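Local coordinates for conserved hypothetical protein (Streptococcus pneumoniae, PDB 2GK4) that is of unknown function but probably acts in pantothenate metabolism on the way to coenzyme A, through a Rossmann-like alpha-beta-alpha sandwich, at residues H170-A175 against R201-E206; P99-G104 against K115-K120. All blocks are in the same frame, centred on the assembly; numbering follows the deposited sequence.

Contact 1: H170-A175 against R201-E206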
ATOM      1  N   HIS A 170     -27.526   6.196 -14.458  1.00 21.29           N
ATOM      2  CA  HIS A 170     -26.468   7.169 -14.120  1.00 22.55           C
ATOM      3  C   HIS A 170     -25.126   6.588 -14.533  1.00 22.61           C
ATOM      4  O   HIS A 170     -24.278   7.289 -15.107  1.00 22.61           O
ATOM      5  CB  HIS A 170     -26.478   7.515 -12.627  1.00 22.36           C
ATOM      6  CG  HIS A 170     -25.362   8.430 -12.203  1.00 25.15           C
ATOM      7  ND1 HIS A 170     -25.280   9.741 -12.616  1.00 27.04           N
ATOM      8  CD2 HIS A 170     -24.292   8.223 -11.397  1.00 27.02           C
ATOM      9  CE1 HIS A 170     -24.211  10.303 -12.079  1.00 26.73           C
ATOM     10  NE2 HIS A 170     -23.588   9.401 -11.347  1.00 26.68           N
ATOM     11  N   LEU A 171     -24.976   5.287 -14.292  1.00 22.45           N
ATOM     12  CA  LEU A 171     -23.770   4.554 -14.633  1.00 23.50           C
ATOM     13  C   LEU A 171     -23.534   4.680 -16.142  1.00 22.77           C
ATOM     14  O   LEU A 171     -22.422   4.962 -16.580  1.00 22.29           O
ATOM     15  CB  LEU A 171     -23.942   3.093 -14.206  1.00 24.08           C
ATOM     16  CG  LEU A 171     -22.797   2.110 -14.072  1.00 26.36           C
ATOM     17  CD1 LEU A 171     -21.607   2.733 -13.311  1.00 25.76           C
ATOM     18  CD2 LEU A 171     -23.279   0.801 -13.373  1.00 25.15           C
ATOM     19  N   VAL A 172     -24.586   4.461 -16.929  1.00 21.56           N
ATOM     20  CA  VAL A 172     -24.516   4.624 -18.385  1.00 22.03           C
ATOM     21  C   VAL A 172     -24.159   6.057 -18.813  1.00 21.58           C
ATOM     22  O   VAL A 172     -23.287   6.253 -19.667  1.00 22.53           O
ATOM     23  CB  VAL A 172     -25.843   4.178 -19.063  1.00 21.72           C
ATOM     24  CG1 VAL A 172     -25.860   4.574 -20.558  1.00 23.41           C
ATOM     25  CG2 VAL A 172     -25.971   2.653 -18.900  1.00 21.91           C
ATOM     26  N   ASP A 173     -24.817   7.041 -18.201  1.00 21.09           N
ATOM     27  CA  ASP A 173     -24.556   8.470 -18.435  1.00 23.27           C
ATOM     28  C   ASP A 173     -23.070   8.777 -18.240  1.00 22.77           C
ATOM     29  O   ASP A 173     -22.409   9.315 -19.147  1.00 22.79           O
ATOM     30  CB  ASP A 173     -25.468   9.297 -17.498  1.00 23.42           C
ATOM     31  CG  ASP A 173     -25.106  10.808 -17.398  1.00 30.37           C
ATOM     32  OD1 ASP A 173     -24.107  11.294 -17.949  1.00 35.86           O
ATOM     33  OD2 ASP A 173     -25.850  11.528 -16.685  1.00 35.86           O
ATOM     34  N   ILE A 174     -22.547   8.410 -17.077  1.00 21.93           N
ATOM     35  CA  ILE A 174     -21.121   8.620 -16.767  1.00 23.01           C
ATOM     36  C   ILE A 174     -20.168   7.848 -17.707  1.00 22.55           C
ATOM     37  O   ILE A 174     -19.144   8.397 -18.168  1.00 21.93           O
ATOM     38  CB  ILE A 174     -20.828   8.275 -15.294  1.00 22.91           C
ATOM     39  CG1 ILE A 174     -21.699   9.134 -14.354  1.00 25.20           C
ATOM     40  CG2 ILE A 174     -19.292   8.392 -14.960  1.00 23.55           C
ATOM     41  CD1 ILE A 174     -21.474  10.666 -14.451  1.00 25.82           C
ATOM     42  N   ALA A 175     -20.484   6.583 -17.976  1.00 22.56           N
ATOM     43  CA  ALA A 175     -19.697   5.790 -18.926  1.00 23.10           C
ATOM     44  C   ALA A 175     -19.660   6.419 -20.314  1.00 24.32           C
ATOM     45  O   ALA A 175     -18.594   6.465 -20.945  1.00 24.99           O
ATOM     46  CB  ALA A 175     -20.210   4.344 -18.996  1.00 23.29           C
ATOM     47  N   ARG A 201     -22.247  -7.693 -11.698  1.00 21.81           N
ATOM     48  CA  ARG A 201     -23.088  -7.029 -12.722  1.00 21.52           C
ATOM     49  C   ARG A 201     -22.239  -5.989 -13.435  1.00 20.48           C
ATOM     50  O   ARG A 201     -21.563  -5.188 -12.784  1.00 19.92           O
ATOM     51  CB  ARG A 201     -24.269  -6.328 -12.024  1.00 21.88           C
ATOM     52  CG  ARG A 201     -25.120  -5.437 -12.913  1.00 25.31           C
ATOM     53  CD  ARG A 201     -26.217  -6.250 -13.531  1.00 25.55           C
ATOM     54  NE  ARG A 201     -27.149  -5.374 -14.234  1.00 26.36           N
ATOM     55  CZ  ARG A 201     -28.036  -5.815 -15.123  1.00 27.12           C
ATOM     56  NH1 ARG A 201     -28.084  -7.116 -15.396  1.00 26.68           N
ATOM     57  NH2 ARG A 201     -28.832  -4.942 -15.759  1.00 24.13           N
ATOM     58  N   ALA A 202     -22.313  -5.958 -14.765  1.00 20.07           N
ATOM     59  CA  ALA A 202     -21.638  -4.932 -15.554  1.00 19.82           C
ATOM     60  C   ALA A 202     -22.410  -4.614 -16.816  1.00 20.09           C
ATOM     61  O   ALA A 202     -23.193  -5.435 -17.324  1.00 21.82           O
ATOM     62  CB  ALA A 202     -20.207  -5.367 -15.917  1.00 20.02           C
ATOM     63  N   ILE A 203     -22.201  -3.404 -17.297  1.00 20.92           N
ATOM     64  CA  ILE A 203     -22.876  -2.934 -18.500  1.00 20.32           C
ATOM     65  C   ILE A 203     -21.802  -2.543 -19.481  1.00 20.13           C
ATOM     66  O   ILE A 203     -20.979  -1.665 -19.196  1.00 20.82           O
ATOM     67  CB  ILE A 203     -23.791  -1.740 -18.195  1.00 20.14           C
ATOM     68  CG1 ILE A 203     -24.679  -2.036 -16.953  1.00 22.03           C
ATOM     69  CG2 ILE A 203     -24.586  -1.302 -19.451  1.00 20.27           C
ATOM     70  CD1 ILE A 203     -25.355  -0.820 -16.377  1.00 27.24           C
ATOM     71  N   PHE A 204     -21.833  -3.177 -20.653  1.00 19.91           N
ATOM     72  CA  PHE A 204     -20.917  -2.854 -21.746  1.00 18.60           C
ATOM     73  C   PHE A 204     -21.536  -1.665 -22.472  1.00 19.33           C
ATOM     74  O   PHE A 204     -22.563  -1.809 -23.154  1.00 18.57           O
ATOM     75  CB  PHE A 204     -20.762  -4.077 -22.679  1.00 18.57           C
ATOM     76  CG  PHE A 204     -19.785  -5.105 -22.180  1.00 19.86           C
ATOM     77  CD1 PHE A 204     -19.853  -5.604 -20.867  1.00 19.53           C
ATOM     78  CD2 PHE A 204     -18.811  -5.614 -23.047  1.00 20.89           C
ATOM     79  CE1 PHE A 204     -18.941  -6.573 -20.419  1.00 18.23           C
ATOM     80  CE2 PHE A 204     -17.908  -6.592 -22.625  1.00 18.86           C
ATOM     81  CZ  PHE A 204     -17.973  -7.082 -21.320  1.00 19.89           C
ATOM     82  N   VAL A 205     -20.967  -0.491 -22.220  1.00 19.16           N
ATOM     83  CA  VAL A 205     -21.453   0.752 -22.747  1.00 20.03           C
ATOM     84  C   VAL A 205     -20.706   1.146 -24.034  1.00 21.48           C
ATOM     85  O   VAL A 205     -19.460   1.413 -24.065  1.00 21.51           O
ATOM     86  CB  VAL A 205     -21.383   1.899 -21.674  1.00 19.88           C
ATOM     87  CG1 VAL A 205     -21.980   3.191 -22.220  1.00 20.13           C
ATOM     88  CG2 VAL A 205     -22.152   1.500 -20.412  1.00 19.09           C
ATOM     89  N   GLU A 206     -21.486   1.217 -25.101  1.00 22.28           N
ATOM     90  CA  GLU A 206     -21.015   1.807 -26.331  1.00 24.34           C
ATOM     91  C   GLU A 206     -21.808   3.073 -26.653  1.00 24.87           C
ATOM     92  O   GLU A 206     -22.747   3.437 -25.962  1.00 24.93           O
ATOM     93  CB  GLU A 206     -21.110   0.781 -27.460  1.00 25.21           C
ATOM     94  CG  GLU A 206     -20.222  -0.434 -27.240  1.00 27.77           C
ATOM     95  CD  GLU A 206     -20.544  -1.569 -28.191  1.00 34.08           C
ATOM     96  OE1 GLU A 206     -21.721  -1.931 -28.336  1.00 38.53           O
ATOM     97  OE2 GLU A 206     -19.623  -2.137 -28.794  1.00 38.70           O
TER
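Val205, Ile203 and Val172 bury the most surface where helix 168-182 packs on the central sheet of this Rossmann-like alpha-beta-alpha sandwich. The axes of helix 170-175 and strand 202-205 come within 9.3 Å and cross at -38°, and no hydrogen bond joins them: the interface is apolar and buried. Ile203 and Val205, two residues apart on the strand, both direct their CB atoms at the helix, whereas Phe204 between them packs against helix 216-228. Val172 serves both strand residues from one methyl, its CG2 lying 4.2 Å from Ile203 CG2 and 4.3 Å from Val205 CG2. Ile203 divides its branches between two helix residues. Its CG2 goes to Val172, while its CD1, at the end of the longer branch, meets Leu171 CD2 at 4.0 Å, the two side chains crossing at a slant. Leu171 also rests on Ala189 of the neighbouring strand 186-191, which extends the helix footprint across the sheet. The tightest approach comes one turn after Leu171, at Ala175, where the two CA atoms of Ala175 and Val205 are 6.6 Å apart. There the single methyl faces the fork of the valine, with Ala175 CB 3.7 Å from Val205 CG2 and 3.9 Å from Val205 CG1.

Contact 2: P99-G104 against K115-K120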
ATOM      1  N   PRO A  99       0.891  12.693  -3.999  1.00 22.07           N
ATOM      2  CA  PRO A  99       1.420  13.521  -2.925  1.00 21.75           C
ATOM      3  C   PRO A  99       2.327  14.640  -3.423  1.00 22.77           C
ATOM      4  O   PRO A  99       3.126  14.438  -4.355  1.00 21.89           O
ATOM      5  CB  PRO A  99       2.254  12.526  -2.102  1.00 22.41           C
ATOM      6  CG  PRO A  99       1.547  11.242  -2.278  1.00 22.47           C
ATOM      7  CD  PRO A  99       1.165  11.254  -3.747  1.00 22.58           C
ATOM      8  N   VAL A 100       2.197  15.822  -2.807  1.00 22.45           N
ATOM      9  CA  VAL A 100       3.100  16.919  -3.091  1.00 22.74           C
ATOM     10  C   VAL A 100       3.874  17.312  -1.827  1.00 24.16           C
ATOM     11  O   VAL A 100       5.115  17.379  -1.830  1.00 24.93           O
ATOM     12  CB  VAL A 100       2.346  18.151  -3.670  1.00 22.61           C
ATOM     13  CG1 VAL A 100       3.300  19.363  -3.807  1.00 22.69           C
ATOM     14  CG2 VAL A 100       1.737  17.807  -5.022  1.00 21.78           C
ATOM     15  N   TYR A 101       3.146  17.510  -0.736  1.00 24.09           N
ATOM     16  CA  TYR A 101       3.732  18.081   0.471  1.00 25.99           C
ATOM     17  C   TYR A 101       3.005  17.574   1.696  1.00 26.30           C
ATOM     18  O   TYR A 101       1.779  17.591   1.748  1.00 26.43           O
ATOM     19  CB  TYR A 101       3.634  19.600   0.404  1.00 25.88           C
ATOM     20  CG  TYR A 101       4.336  20.342   1.515  1.00 27.29           C
ATOM     21  CD1 TYR A 101       3.608  21.054   2.458  1.00 28.48           C
ATOM     22  CD2 TYR A 101       5.730  20.365   1.600  1.00 29.48           C
ATOM     23  CE1 TYR A 101       4.255  21.779   3.481  1.00 29.27           C
ATOM     24  CE2 TYR A 101       6.383  21.094   2.615  1.00 30.77           C
ATOM     25  CZ  TYR A 101       5.631  21.786   3.554  1.00 29.79           C
ATOM     26  OH  TYR A 101       6.251  22.525   4.563  1.00 31.24           O
HETATM   27  N   MSE A 102       3.777  17.122   2.679  1.00 27.45           N
HETATM   28  CA  MSE A 102       3.240  16.548   3.904  1.00 28.52           C
HETATM   29  C   MSE A 102       3.773  17.362   5.074  1.00 28.55           C
HETATM   30  O   MSE A 102       4.979  17.576   5.186  1.00 27.88           O
HETATM   31  CB  MSE A 102       3.718  15.097   4.030  1.00 30.36           C
HETATM   32  CG  MSE A 102       3.584  14.465   5.410  1.00 35.19           C
HETATM   33 SE   MSE A 102       1.950  13.472   5.563  0.65 51.12          SE
HETATM   34  CE  MSE A 102       0.947  14.670   6.057  1.00 42.42           C
ATOM     35  N   THR A 103       2.886  17.832   5.937  1.00 27.85           N
ATOM     36  CA  THR A 103       3.314  18.700   7.042  1.00 28.16           C
ATOM     37  C   THR A 103       2.419  18.540   8.282  1.00 28.19           C
ATOM     38  O   THR A 103       1.471  17.771   8.266  1.00 27.29           O
ATOM     39  CB  THR A 103       3.399  20.190   6.588  1.00 28.49           C
ATOM     40  OG1 THR A 103       4.172  20.951   7.523  1.00 30.62           O
ATOM     41  CG2 THR A 103       2.013  20.814   6.450  1.00 27.22           C
ATOM     42  N   GLY A 104       2.747  19.270   9.349  1.00 28.49           N
ATOM     43  CA  GLY A 104       1.941  19.273  10.593  1.00 28.47           C
ATOM     44  C   GLY A 104       0.761  20.228  10.477  1.00 28.22           C
ATOM     45  O   GLY A 104       0.800  21.190   9.706  1.00 27.90           O
ATOM     46  N   LYS A 115      -2.449  27.417  -1.153  1.00 29.83           N
ATOM     47  CA  LYS A 115      -1.830  27.117  -2.446  1.00 31.12           C
ATOM     48  C   LYS A 115      -0.295  27.214  -2.367  1.00 31.32           C
ATOM     49  O   LYS A 115       0.406  26.593  -3.183  1.00 30.86           O
ATOM     50  CB  LYS A 115      -2.423  28.011  -3.550  1.00 31.57           C
ATOM     51  CG  LYS A 115      -3.920  27.755  -3.728  1.00 32.92           C
ATOM     52  CD  LYS A 115      -4.556  28.378  -4.996  1.00 34.22           C
ATOM     53  CE  LYS A 115      -6.065  28.065  -5.005  1.00 35.14           C
ATOM     54  NZ  LYS A 115      -6.863  29.053  -5.794  1.00 40.90           N
ATOM     55  N   GLU A 116       0.222  27.946  -1.368  1.00 31.22           N
ATOM     56  CA  GLU A 116       1.681  28.055  -1.156  1.00 32.11           C
ATOM     57  C   GLU A 116       2.319  26.665  -1.040  1.00 31.15           C
ATOM     58  O   GLU A 116       3.448  26.466  -1.466  1.00 31.28           O
ATOM     59  CB  GLU A 116       2.049  28.889   0.083  1.00 31.77           C
ATOM     60  CG  GLU A 116       1.905  28.161   1.451  1.00 34.31           C
ATOM     61  CD  GLU A 116       2.358  29.001   2.681  1.00 35.35           C
ATOM     62  OE1 GLU A 116       3.571  29.290   2.810  1.00 40.42           O
ATOM     63  OE2 GLU A 116       1.511  29.329   3.545  1.00 36.55           O
ATOM     64  N   PHE A 117       1.570  25.720  -0.479  1.00 30.12           N
ATOM     65  CA  PHE A 117       2.097  24.393  -0.163  1.00 30.48           C
ATOM     66  C   PHE A 117       2.349  23.541  -1.399  1.00 29.98           C
ATOM     67  O   PHE A 117       3.118  22.569  -1.342  1.00 30.36           O
ATOM     68  CB  PHE A 117       1.177  23.667   0.819  1.00 29.40           C
ATOM     69  CG  PHE A 117       1.140  24.297   2.193  1.00 29.60           C
ATOM     70  CD1 PHE A 117      -0.045  24.781   2.713  1.00 30.17           C
ATOM     71  CD2 PHE A 117       2.285  24.401   2.955  1.00 30.58           C
ATOM     72  CE1 PHE A 117      -0.087  25.372   3.979  1.00 31.16           C
ATOM     73  CE2 PHE A 117       2.259  24.980   4.223  1.00 31.71           C
ATOM     74  CZ  PHE A 117       1.069  25.470   4.733  1.00 29.15           C
ATOM     75  N   LEU A 118       1.737  23.915  -2.517  1.00 30.48           N
ATOM     76  CA  LEU A 118       1.905  23.149  -3.759  1.00 31.88           C
ATOM     77  C   LEU A 118       3.258  23.378  -4.427  1.00 32.93           C
ATOM     78  O   LEU A 118       3.650  22.620  -5.340  1.00 32.96           O
ATOM     79  CB  LEU A 118       0.813  23.467  -4.779  1.00 31.85           C
ATOM     80  CG  LEU A 118      -0.655  23.484  -4.375  1.00 33.78           C
ATOM     81  CD1 LEU A 118      -1.521  23.724  -5.615  1.00 36.25           C
ATOM     82  CD2 LEU A 118      -1.036  22.206  -3.695  1.00 32.05           C
ATOM     83  N   SER A 119       3.951  24.434  -4.005  1.00 33.64           N
ATOM     84  CA  SER A 119       5.227  24.778  -4.609  1.00 34.78           C
ATOM     85  C   SER A 119       6.389  24.495  -3.658  1.00 34.74           C
ATOM     86  O   SER A 119       7.528  24.908  -3.915  1.00 35.28           O
ATOM     87  CB  SER A 119       5.225  26.232  -5.051  1.00 35.04           C
ATOM     88  OG  SER A 119       5.202  27.064  -3.916  1.00 37.73           O
ATOM     89  N   LYS A 120       6.088  23.782  -2.571  1.00 34.85           N
ATOM     90  CA  LYS A 120       7.075  23.388  -1.559  1.00 34.84           C
ATOM     91  C   LYS A 120       7.484  21.910  -1.678  1.00 35.07           C
ATOM     92  O   LYS A 120       6.788  21.101  -2.310  1.00 34.23           O
ATOM     93  CB  LYS A 120       6.529  23.639  -0.145  1.00 35.10           C
ATOM     94  CG  LYS A 120       6.273  25.103   0.185  1.00 36.67           C
ATOM     95  CD  LYS A 120       6.133  25.288   1.687  1.00 41.10           C
ATOM     96  CE  LYS A 120       5.329  26.540   2.034  1.00 45.34           C
ATOM     97  NZ  LYS A 120       5.989  27.853   1.667  1.00 47.71           N
TER
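A classic beta bulge marks the strand side of this contact: Val100 and Tyr101, in the long two-stranded antiparallel ribbon of strands 97-104 and 133-140, both face Phe137 of the partner strand. Against them lies the 3-10 turn 115-118 with the residues that follow it, part of the connection between the two strands. Tyr101 carries most of the packing. Its CG stands anti to the backbone N (chi1 -174°), and Phe117 and Lys120 both approach from the same side of the ring plane, Phe117 at the CD1/CE1 rim and Lys120 near CD2/CE2. With Phe117 it meets rim to rim, neither ring over the other's face; the planes are only 15° apart, and Tyr101 CE1 comes to 3.3 Å from Phe117 CD2. Phe117 in turn stacks with Phe137, linking the turn to the partner strand. Lys120 CB lies over one face of the tyrosine, displaced toward the rim, in a CH-pi contact 4.0 Å from the Tyr101 ring centroid. Farther along the same side chain, Lys120 CD lies 4.0 Å from Tyr101 OH, a hydroxyl hydrogen-bonded to Glu107 of helix 105-110. The lysine then bends at its last torsion (chi4 -67°), and its NZ forms a salt bridge with Glu116 OE1 at 3.0 Å, on the anti side and somewhat out of the carboxylate plane. The other carboxylate oxygen, Glu116 OE2, is hydrogen-bonded to Ser111 OG. Leu118 points its CB away from the strand and packs on Val133 of the second subunit, while its backbone carbonyl takes part here: Val100 CG1 sits 3.6 Å from Leu118 O.

The two contacts lie in different parts of one elongated chain, their centres 37 Å apart and their nearest atoms about 23 Å apart, and they share no helix, strand or sheet. They follow in series, contact 2 closing before contact 1 opens. Contact 1 belongs to the Rossmann-like body, where a helix covers the mixed eight-stranded sheet near its 210-213 edge. Contact 2 lies farther from the chain centre, in the separate two-stranded ribbon and its connecting loop. The second subunit packs against residues of contact 2, whereas no other chain of the assembly touches contact 1. Contact 1 thus joins a helix layer to the sheet of the sandwich, and contact 2 packs the loop on the ribbon in a projection that takes part in the dimer.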